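Local coordinates for exosome complex component Rrp42 (PDB 2WNR), which probably serves as a non-catalytic subunit of the archaeal RNA-degrading exosome and helps to shape the active site of its partner Rrp41, at residues 103-106 with 107-111; 15-18 with 19-23; 179-182 with 183-186; 255-258 with 259-262; 242-245 with 246-250. All coordinates share one frame; numbering follows the deposited sequence.

Interaction 1 of 5, residues 103-106 with 107-111; sequences RSVE and LSRVV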
# COMPACT_ATOMS: atom_id res chain seq x y z
N ARG A 103 9.69 -15.40 -1.75
CA ARG A 103 9.52 -16.80 -2.04
C ARG A 103 8.38 -17.01 -3.02
O ARG A 103 8.51 -17.79 -3.94
CB ARG A 103 9.25 -17.51 -0.72
CG ARG A 103 9.28 -19.01 -0.72
CD ARG A 103 9.41 -19.48 0.76
NE ARG A 103 8.68 -18.59 1.69
CZ ARG A 103 8.45 -18.82 2.98
NH1 ARG A 103 8.87 -19.94 3.58
NH2 ARG A 103 7.78 -17.92 3.69
N SER A 104 7.27 -16.30 -2.82
CA SER A 104 6.12 -16.37 -3.72
C SER A 104 6.47 -15.82 -5.09
O SER A 104 6.22 -16.47 -6.10
CB SER A 104 4.96 -15.58 -3.15
OG SER A 104 3.78 -15.84 -3.88
N VAL A 105 7.03 -14.62 -5.10
CA VAL A 105 7.47 -13.94 -6.31
C VAL A 105 8.40 -14.81 -7.16
O VAL A 105 8.24 -14.88 -8.39
CB VAL A 105 8.17 -12.61 -5.96
CG1 VAL A 105 8.90 -12.04 -7.17
CG2 VAL A 105 7.14 -11.60 -5.40
N GLU A 106 9.35 -15.48 -6.51
CA GLU A 106 10.26 -16.34 -7.25
C GLU A 106 9.51 -17.49 -7.91
O GLU A 106 9.60 -17.68 -9.13
CB GLU A 106 11.36 -16.89 -6.37
CG GLU A 106 12.35 -17.71 -7.19
CD GLU A 106 13.23 -18.57 -6.34
OE1 GLU A 106 12.83 -18.91 -5.21
OE2 GLU A 106 14.34 -18.92 -6.81
N LEU A 107 8.79 -18.25 -7.09
CA LEU A 107 7.95 -19.34 -7.57
C LEU A 107 7.11 -18.90 -8.76
O LEU A 107 7.12 -19.54 -9.80
CB LEU A 107 7.03 -19.85 -6.45
CG LEU A 107 6.12 -21.08 -6.68
CD1 LEU A 107 4.75 -20.72 -7.18
CD2 LEU A 107 6.75 -22.12 -7.61
N SER A 108 6.42 -17.78 -8.60
CA SER A 108 5.56 -17.19 -9.61
C SER A 108 6.29 -16.88 -10.91
O SER A 108 5.88 -17.32 -11.98
CB SER A 108 4.92 -15.92 -9.04
OG SER A 108 3.67 -15.70 -9.63
N ARG A 109 7.39 -16.14 -10.83
CA ARG A 109 8.18 -15.78 -12.01
C ARG A 109 8.81 -16.97 -12.73
O ARG A 109 8.95 -16.97 -13.95
CB ARG A 109 9.26 -14.79 -11.64
CG ARG A 109 8.71 -13.43 -11.29
CD ARG A 109 9.80 -12.51 -10.84
NE ARG A 109 10.81 -12.28 -11.87
CZ ARG A 109 10.66 -11.43 -12.88
NH1 ARG A 109 9.53 -10.77 -13.02
NH2 ARG A 109 11.63 -11.27 -13.76
N VAL A 110 9.21 -17.98 -11.96
CA VAL A 110 9.81 -19.17 -12.53
C VAL A 110 8.78 -19.96 -13.32
O VAL A 110 9.08 -20.45 -14.41
CB VAL A 110 10.54 -20.03 -11.47
CG1 VAL A 110 10.90 -21.38 -12.02
CG2 VAL A 110 11.82 -19.32 -11.06
N VAL A 111 7.56 -20.04 -12.81
CA VAL A 111 6.46 -20.68 -13.53
C VAL A 111 6.12 -19.88 -14.76
O VAL A 111 5.96 -20.42 -15.85
CB VAL A 111 5.20 -20.80 -12.67
CG1 VAL A 111 4.05 -21.34 -13.51
CG2 VAL A 111 5.47 -21.70 -11.47
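Val105 and Arg109 sit one turn apart on helix 102-117, which in this RNase PH-family subunit packs against strands 80-87 and 133-145 and helix 150-164. Four backbone hydrogen bonds of the alpha-helical i to i+4 pattern join the two halves of this segment: Leu107 N to Arg103 O, Ser108 N to Ser104 O, Arg109 N to Val105 O and Val110 N to Glu106 O. The shortest of them, between Ser108 N and Ser104 O, measures 2.8 Å.

Polar side chains reach beyond the segment. Glu106 OE2 forms a salt bridge with Arg220 and also accepts from Gln235 NE2, so this buried carboxylate is matched within the subunit. On the chain of another protein in the assembly, an acidic side chain makes a salt bridge with Arg109 NE and a basic one a hydrogen bond with Ser108 OG.

The remaining contacts are made by aliphatic carbons. Glu106 is extended, with CG opposite the backbone N (chi1 -176°), and this CG comes within 4.2 Å of Val110 CG2. Arg109 runs alongside Val105, both pointing the same way; Arg109 CG lies against the carbonyl oxygen Val105 O at 3.3 Å, while Arg109 CD meets the methyl Val105 CG1 at 3.8 Å.

Interaction 2 of 5, residues 15-18 with 19-23; sequences SITD and LINNK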
# COMPACT_ATOMS: atom_id res chain seq x y z
N SER A 15 22.53 -36.81 9.25
CA SER A 15 21.73 -38.04 9.09
C SER A 15 21.15 -38.19 7.68
O SER A 15 21.37 -39.22 7.02
CB SER A 15 20.58 -38.11 10.11
OG SER A 15 20.86 -37.38 11.28
N ILE A 16 20.43 -37.16 7.22
CA ILE A 16 19.82 -37.17 5.88
C ILE A 16 20.87 -37.12 4.77
O ILE A 16 20.62 -37.56 3.64
CB ILE A 16 18.77 -36.03 5.70
CG1 ILE A 16 17.74 -36.05 6.83
CG2 ILE A 16 18.06 -36.13 4.34
CD1 ILE A 16 16.70 -34.92 6.77
N THR A 17 22.05 -36.60 5.08
CA THR A 17 23.13 -36.51 4.09
C THR A 17 23.82 -37.85 3.87
O THR A 17 23.99 -38.28 2.72
CB THR A 17 24.11 -35.36 4.43
OG1 THR A 17 23.54 -34.12 4.01
CG2 THR A 17 25.46 -35.54 3.72
N ASP A 18 24.20 -38.52 4.96
CA ASP A 18 24.83 -39.84 4.89
C ASP A 18 23.96 -40.84 4.13
O ASP A 18 24.47 -41.64 3.34
CB ASP A 18 25.14 -40.36 6.30
CG ASP A 18 26.41 -39.76 6.89
OD1 ASP A 18 27.09 -40.45 7.68
OD2 ASP A 18 26.74 -38.59 6.56
N LEU A 19 22.66 -40.76 4.35
CA LEU A 19 21.68 -41.60 3.68
C LEU A 19 21.70 -41.40 2.16
O LEU A 19 21.84 -42.36 1.40
CB LEU A 19 20.29 -41.28 4.24
CG LEU A 19 19.11 -42.24 4.10
CD1 LEU A 19 19.10 -43.30 5.20
CD2 LEU A 19 17.85 -41.42 4.17
N ILE A 20 21.59 -40.14 1.72
CA ILE A 20 21.58 -39.79 0.30
C ILE A 20 22.93 -40.01 -0.39
O ILE A 20 22.96 -40.29 -1.58
CB ILE A 20 21.08 -38.34 0.07
CG1 ILE A 20 19.56 -38.28 0.24
CG2 ILE A 20 21.45 -37.84 -1.32
CD1 ILE A 20 19.03 -36.92 0.59
N ASN A 21 24.02 -39.89 0.37
CA ASN A 21 25.36 -40.20 -0.16
C ASN A 21 25.55 -41.69 -0.37
O ASN A 21 26.37 -42.11 -1.20
CB ASN A 21 26.47 -39.64 0.74
CG ASN A 21 26.72 -38.15 0.51
OD1 ASN A 21 26.30 -37.57 -0.49
ND2 ASN A 21 27.42 -37.52 1.45
N ASN A 22 24.80 -42.49 0.38
CA ASN A 22 24.79 -43.94 0.17
C ASN A 22 23.53 -44.38 -0.60
O ASN A 22 23.08 -45.52 -0.49
CB ASN A 22 24.94 -44.69 1.50
CG ASN A 22 25.68 -46.02 1.34
OD1 ASN A 22 26.77 -46.07 0.77
ND2 ASN A 22 25.08 -47.09 1.84
N LYS A 23 22.99 -43.43 -1.37
CA LYS A 23 21.99 -43.67 -2.41
C LYS A 23 20.56 -44.04 -1.98
O LYS A 23 19.85 -44.71 -2.72
CB LYS A 23 22.50 -44.67 -3.46
CG LYS A 23 23.22 -44.02 -4.64
CD LYS A 23 24.68 -43.72 -4.33
CE LYS A 23 25.29 -42.85 -5.41
NZ LYS A 23 26.73 -42.58 -5.13
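Of the flat groups, it is the carboxamide of Asn21 that packs across the contact, and Thr17 covers one of its faces. The CG2 methyl of Thr17 stands above the amide plane at the nitrogen end, 3.6 Å from Asn21 ND2. On the same side, the carbonyl oxygen Thr17 O lies over the middle of the group, 3.5 Å from Asn21 CG. At the other end of the amide, Asn21 OD1 accepts a hydrogen bond from Asn203 N, which fixes the rotation of the group. The two side chains run alongside each other because the Thr17 methyl is set on the carbonyl side of its residue; its OG1 is then directed back to Arg13 O, with which it hydrogen-bonds. An alanine here would remove the amide and would probably leave Asn203 N without its acceptor and the Thr17 methyl without its cover.

All of this takes place in the last turns of helix 11-21, which ends in a Schellman motif. Lys23, with a positive phi of 72°, is the C-prime residue: Glu24 N turns back to Leu19 O, and Lys23 N makes a weak bond to Ile20 O. Before that, Asn21 N binds Thr17 O at 2.8 Å and Asn22 N binds Asp18 O at 3.1 Å, whereas the bonds from Leu19 N to Ser15 O and from Ile20 N to Ile16 O are long and weak.

Next to Thr17 and Asn21, Ile16 and Ile20 lie side by side, with Ile16 CG2 4.0 Å from Ile20 CD1. Ile20 also packs on Ile201 of strand 193-201 and Val206 of strand 204-207.

Interaction 3 of 5, residues 179-182 with 183-186; sequences INRE and KMQP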
# COMPACT_ATOMS: atom_id res chain seq x y z
N ILE A 179 -18.49 -10.56 -27.46
CA ILE A 179 -18.22 -11.87 -26.86
C ILE A 179 -19.30 -12.87 -27.29
O ILE A 179 -20.49 -12.63 -27.11
CB ILE A 179 -18.11 -11.80 -25.31
CG1 ILE A 179 -16.86 -11.01 -24.90
CG2 ILE A 179 -18.07 -13.20 -24.72
CD1 ILE A 179 -16.72 -10.78 -23.37
N ASN A 180 -18.87 -13.99 -27.88
CA ASN A 180 -19.78 -15.05 -28.28
C ASN A 180 -19.55 -16.30 -27.43
O ASN A 180 -18.64 -17.09 -27.71
CB ASN A 180 -19.62 -15.35 -29.78
CG ASN A 180 -20.70 -16.28 -30.32
OD1 ASN A 180 -21.41 -16.93 -29.56
ND2 ASN A 180 -20.81 -16.34 -31.64
N ARG A 181 -20.39 -16.47 -26.41
CA ARG A 181 -20.26 -17.57 -25.45
C ARG A 181 -20.87 -18.90 -25.94
O ARG A 181 -20.80 -19.92 -25.24
CB ARG A 181 -20.84 -17.15 -24.09
CG ARG A 181 -20.66 -18.16 -22.96
CD ARG A 181 -20.96 -17.56 -21.61
NE ARG A 181 -19.74 -17.14 -20.92
CZ ARG A 181 -19.21 -15.92 -20.95
NH1 ARG A 181 -19.78 -14.95 -21.66
NH2 ARG A 181 -18.10 -15.67 -20.27
N GLU A 182 -21.44 -18.90 -27.13
CA GLU A 182 -21.94 -20.14 -27.73
C GLU A 182 -20.78 -21.01 -28.22
O GLU A 182 -20.72 -22.21 -27.94
CB GLU A 182 -22.95 -19.88 -28.86
CG GLU A 182 -24.02 -18.80 -28.59
CD GLU A 182 -24.74 -18.94 -27.25
OE1 GLU A 182 -25.88 -19.44 -27.25
OE2 GLU A 182 -24.16 -18.55 -26.21
N LYS A 183 -19.85 -20.40 -28.95
CA LYS A 183 -18.66 -21.10 -29.47
C LYS A 183 -17.51 -21.01 -28.46
O LYS A 183 -16.71 -20.07 -28.50
CB LYS A 183 -18.26 -20.52 -30.83
CG LYS A 183 -17.19 -21.31 -31.59
CD LYS A 183 -16.90 -20.66 -32.95
CE LYS A 183 -16.07 -21.56 -33.86
NZ LYS A 183 -16.22 -21.16 -35.29
N MET A 184 -17.44 -22.00 -27.57
CA MET A 184 -16.34 -22.12 -26.60
C MET A 184 -15.12 -22.76 -27.24
O MET A 184 -15.23 -23.78 -27.91
CB MET A 184 -16.79 -22.92 -25.37
CG MET A 184 -17.81 -22.22 -24.49
SD MET A 184 -17.30 -20.57 -23.96
CE MET A 184 -16.15 -20.96 -22.64
N GLN A 185 -13.96 -22.15 -27.04
CA GLN A 185 -12.74 -22.58 -27.72
C GLN A 185 -11.59 -22.89 -26.76
O GLN A 185 -11.43 -22.23 -25.73
CB GLN A 185 -12.29 -21.51 -28.73
CG GLN A 185 -13.22 -21.37 -29.95
CD GLN A 185 -12.68 -20.41 -31.00
OE1 GLN A 185 -12.30 -19.27 -30.70
NE2 GLN A 185 -12.65 -20.86 -32.25
N PRO A 186 -10.78 -23.92 -27.10
CA PRO A 186 -9.56 -24.15 -26.34
C PRO A 186 -8.56 -23.03 -26.58
O PRO A 186 -8.68 -22.31 -27.58
CB PRO A 186 -9.02 -25.46 -26.93
CG PRO A 186 -10.21 -26.12 -27.52
CD PRO A 186 -11.05 -25.00 -28.05
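An Asx turn at Asn180, followed by a corner at Arg181 to Lys183, carries the chain from strand 176-180 to strand 184-186. These strands flank strand 166-173 in a small three-stranded antiparallel sheet: Asn180 has backbone bonds to Ala169 and Gln185 to Ile167, so the corner takes the chain from one side of the central strand to the other.

The turn itself is made by the Asn180 side chain. A chi1 of -170° swings its CG to the carbonyl side, so that the amide is carried along the chain direction, and OD1 accepts from Glu182 N at 3.1 Å, with an N-H...O angle of 149°. The donor is tilted out of the amide plane. The next amide nitrogen, Lys183 N, lies farther off, 3.9 Å from Asn180 OD1. Two carbonyl oxygens come near each other across the corner, Asn180 O and Lys183 O, at 3.6 Å.

At the exit of the corner only one backbone bond joins 179-182 with 183-186: Met184 N reaches Glu182 O at 3.3 Å, but the angle of 125° makes it weak. Most of the corner is exposed, and no other protein chain of the assembly touches it, although Asn180 and Lys183 do touch a neighbour in the crystal. Lys183 extends its chain, with its side chain against Ala169, while Met184 packs on Pro168.

Met184 is bent about both its CB-CG and CG-SD bonds, and this folded side chain lies beside the Arg181 carbonyl: SD is 3.8 Å from Arg181 O and 4.3 Å from Arg181 CG.

Interaction 4 of 5, residues 255-258 with 259-262; sequences VEKV and PQLI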
# COMPACT_ATOMS: atom_id res chain seq x y z
N VAL A 255 15.95 -33.81 -18.93
CA VAL A 255 15.64 -34.08 -20.33
C VAL A 255 15.09 -35.51 -20.58
O VAL A 255 14.37 -35.74 -21.56
CB VAL A 255 16.85 -33.72 -21.24
CG1 VAL A 255 16.64 -34.17 -22.69
CG2 VAL A 255 17.10 -32.22 -21.19
N GLU A 256 15.40 -36.46 -19.70
CA GLU A 256 14.86 -37.82 -19.83
C GLU A 256 13.61 -38.07 -18.98
O GLU A 256 12.88 -39.03 -19.21
CB GLU A 256 15.94 -38.88 -19.56
CG GLU A 256 16.40 -38.96 -18.10
CD GLU A 256 17.18 -40.24 -17.80
OE1 GLU A 256 18.28 -40.42 -18.38
OE2 GLU A 256 16.69 -41.04 -16.98
N LYS A 257 13.36 -37.20 -18.01
CA LYS A 257 12.17 -37.28 -17.17
C LYS A 257 10.95 -36.54 -17.75
O LYS A 257 9.85 -37.08 -17.75
CB LYS A 257 12.46 -36.81 -15.74
CG LYS A 257 13.29 -37.78 -14.91
CD LYS A 257 12.45 -38.96 -14.43
CE LYS A 257 13.32 -40.11 -13.96
NZ LYS A 257 12.47 -41.16 -13.36
N VAL A 258 11.15 -35.32 -18.23
CA VAL A 258 10.03 -34.49 -18.70
C VAL A 258 9.11 -35.16 -19.74
O VAL A 258 7.89 -35.04 -19.64
CB VAL A 258 10.49 -33.08 -19.17
CG1 VAL A 258 9.38 -32.34 -19.88
CG2 VAL A 258 10.99 -32.28 -17.98
N PRO A 259 9.69 -35.86 -20.75
CA PRO A 259 8.83 -36.61 -21.68
C PRO A 259 7.94 -37.66 -20.99
O PRO A 259 6.86 -37.97 -21.49
CB PRO A 259 9.83 -37.30 -22.62
CG PRO A 259 11.17 -37.16 -21.96
CD PRO A 259 11.09 -35.88 -21.19
N GLN A 260 8.41 -38.20 -19.87
CA GLN A 260 7.63 -39.14 -19.06
C GLN A 260 6.46 -38.41 -18.40
O GLN A 260 5.31 -38.84 -18.52
CB GLN A 260 8.50 -39.82 -18.00
CG GLN A 260 9.53 -40.81 -18.57
CD GLN A 260 10.52 -41.31 -17.53
OE1 GLN A 260 11.63 -41.72 -17.87
NE2 GLN A 260 10.13 -41.29 -16.26
N LEU A 261 6.76 -37.31 -17.72
CA LEU A 261 5.75 -36.43 -17.12
C LEU A 261 4.71 -35.92 -18.13
O LEU A 261 3.53 -35.78 -17.79
CB LEU A 261 6.43 -35.24 -16.43
CG LEU A 261 7.24 -35.43 -15.13
CD1 LEU A 261 7.74 -34.10 -14.61
CD2 LEU A 261 6.44 -36.15 -14.05
N ILE A 262 5.15 -35.67 -19.36
CA ILE A 262 4.28 -35.16 -20.43
C ILE A 262 3.22 -36.18 -20.87
O ILE A 262 2.07 -35.80 -21.13
CB ILE A 262 5.12 -34.63 -21.62
CG1 ILE A 262 5.52 -33.17 -21.36
CG2 ILE A 262 4.39 -34.80 -22.98
CD1 ILE A 262 6.51 -32.61 -22.35
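Val258 places CG1 next to its carbonyl carbon (chi1 170°), while Ile262 keeps an extended outer chain (chi2 172°); together these torsions bring Val258 CG1 to 3.8 Å from Ile262 CD1, the two side chains crossing at a slant. The contact spans a proline kink in helix 244-268. Pro259 N has no hydrogen to give to the turn before, and it is the ring carbon Pro259 CD that faces Val255 O, 3.3 Å away. The next nitrogen also misses the regular pattern: Gln260 N makes a weak bond to Lys257 O in place of one to Glu256 O.

Lys257 O therefore takes two donors, the weak one and Leu261 N, which arrives in the carbonyl plane at 3.1 Å and along a nearly straight line (N-H...O 163°). From there the helical pattern resumes, with Ile262 N bonded to Val258 O at 2.8 Å.

The apolar side of the kink faces the four-stranded sheet that includes strands 193-201 and 219-226. Val258 is buried against Leu194, Cys196 and Val225, Leu261 adds to the packing on Leu194, and Val255 also touches an apolar side chain on the chain of another protein. Val258 CB lies beside the ring of the following residue, 3.5 Å from Pro259 CD.

Interaction 5 of 5, residues 242-245 with 246-250; sequences LTRD and DVLKA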
# COMPACT_ATOMS: atom_id res chain seq x y z
N LEU A 242 26.50 -24.86 -6.54
CA LEU A 242 26.45 -26.04 -7.39
C LEU A 242 27.78 -26.14 -8.16
O LEU A 242 28.45 -25.12 -8.39
CB LEU A 242 25.31 -25.91 -8.38
CG LEU A 242 23.93 -26.55 -8.15
CD1 LEU A 242 23.51 -26.61 -6.68
CD2 LEU A 242 22.87 -25.83 -8.97
N THR A 243 28.15 -27.35 -8.55
CA THR A 243 29.29 -27.52 -9.45
C THR A 243 28.79 -27.62 -10.90
O THR A 243 27.59 -27.82 -11.15
CB THR A 243 30.13 -28.76 -9.09
OG1 THR A 243 29.37 -29.94 -9.35
CG2 THR A 243 30.53 -28.73 -7.62
N ARG A 244 29.71 -27.46 -11.85
CA ARG A 244 29.40 -27.67 -13.26
C ARG A 244 28.76 -29.06 -13.50
O ARG A 244 27.77 -29.16 -14.23
CB ARG A 244 30.67 -27.51 -14.11
CG ARG A 244 30.42 -27.48 -15.60
CD ARG A 244 31.71 -27.32 -16.37
NE ARG A 244 31.50 -27.44 -17.81
CZ ARG A 244 31.48 -28.60 -18.48
NH1 ARG A 244 31.65 -29.75 -17.85
NH2 ARG A 244 31.27 -28.59 -19.79
N ASP A 245 29.32 -30.10 -12.88
CA ASP A 245 28.81 -31.46 -13.06
C ASP A 245 27.39 -31.58 -12.55
O ASP A 245 26.55 -32.21 -13.20
CB ASP A 245 29.72 -32.50 -12.38
CG ASP A 245 31.03 -32.71 -13.13
OD1 ASP A 245 31.25 -32.10 -14.21
OD2 ASP A 245 31.86 -33.50 -12.62
N ASP A 246 27.12 -30.97 -11.39
CA ASP A 246 25.77 -30.97 -10.80
C ASP A 246 24.75 -30.40 -11.77
O ASP A 246 23.68 -30.96 -11.95
CB ASP A 246 25.74 -30.17 -9.50
CG ASP A 246 26.52 -30.83 -8.38
OD1 ASP A 246 26.80 -32.04 -8.46
OD2 ASP A 246 26.87 -30.12 -7.42
N VAL A 247 25.10 -29.28 -12.41
CA VAL A 247 24.18 -28.61 -13.31
C VAL A 247 23.91 -29.45 -14.55
O VAL A 247 22.75 -29.67 -14.91
CB VAL A 247 24.71 -27.23 -13.70
CG1 VAL A 247 23.88 -26.63 -14.83
CG2 VAL A 247 24.70 -26.33 -12.47
N LEU A 248 24.98 -29.94 -15.18
CA LEU A 248 24.86 -30.72 -16.40
C LEU A 248 24.19 -32.07 -16.17
O LEU A 248 23.48 -32.58 -17.05
CB LEU A 248 26.23 -30.90 -17.06
CG LEU A 248 26.93 -29.63 -17.55
CD1 LEU A 248 28.24 -30.01 -18.21
CD2 LEU A 248 26.07 -28.80 -18.52
N LYS A 249 24.42 -32.65 -14.99
CA LYS A 249 23.76 -33.89 -14.59
C LYS A 249 22.26 -33.66 -14.46
O LYS A 249 21.46 -34.44 -14.98
CB LYS A 249 24.36 -34.43 -13.29
CG LYS A 249 23.82 -35.79 -12.85
CD LYS A 249 24.72 -36.45 -11.81
CE LYS A 249 24.07 -37.74 -11.29
NZ LYS A 249 25.04 -38.59 -10.54
N ALA A 250 21.88 -32.58 -13.79
CA ALA A 250 20.48 -32.19 -13.64
C ALA A 250 19.78 -31.98 -14.99
O ALA A 250 18.67 -32.45 -15.18
CB ALA A 250 20.34 -30.95 -12.75
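Asp246 folds back over Thr243 at the start of helix 244-268. Its CB lies 3.4 Å from Thr243 O, and its CG 3.1 Å from Thr243 OG1. At the tip, OD1 lies 3.4 Å from Thr243 OG1, without the angle for a hydrogen bond. OD2 accepts from Thr243 N at 3.3 Å, the N-H coming almost straight (170°) from above the carboxylate plane, and also forms a salt bridge with Lys200. In return Thr243 OG1, set between its own backbone N and carbonyl carbon (chi1 68°), accepts from Asp246 N at 3.2 Å. This reciprocal pair is a capping box. Were the carboxylate cut back to a methyl, as in an alanine, Thr243 N would probably lose its acceptor and Lys200 its countercharge.

Around the cap, Leu242 CD2 meets Val247 CG2 at 4.0 Å, the side chains crossing at about a right angle. Leu248 CD1 sits over one face of the Arg244 guanidinium, 3.4 Å from Arg244 NH1, while Arg244 NE makes a salt bridge with an acidic side chain on the chain of another protein. The lysine together with the helix's N-terminal end would be expected to stabilise a charged Asp246.

From the N terminus the contacts follow in series, 2, 1, 3, 5 and 4; each closes only a turn or corner, and none nests in or crosses another. Interaction 2 ends the first helix, against strands 193-201 and 204-207. Interaction 1 lies on helix 102-117, which packs on strands 80-87 and 133-145 and helix 150-164, and interaction 3 in the small sheet of strands 166-173, 176-180 and 184-186. Interactions 5 and 4 lie on helix 244-268, at its start and its proline kink, their nearest atoms about 5 Å apart. The nearest atoms of interactions 2 and 5 are about 7 Å apart, whereas interactions 2 and 3 have centres 54 Å apart, on opposite sides of the chain's centre.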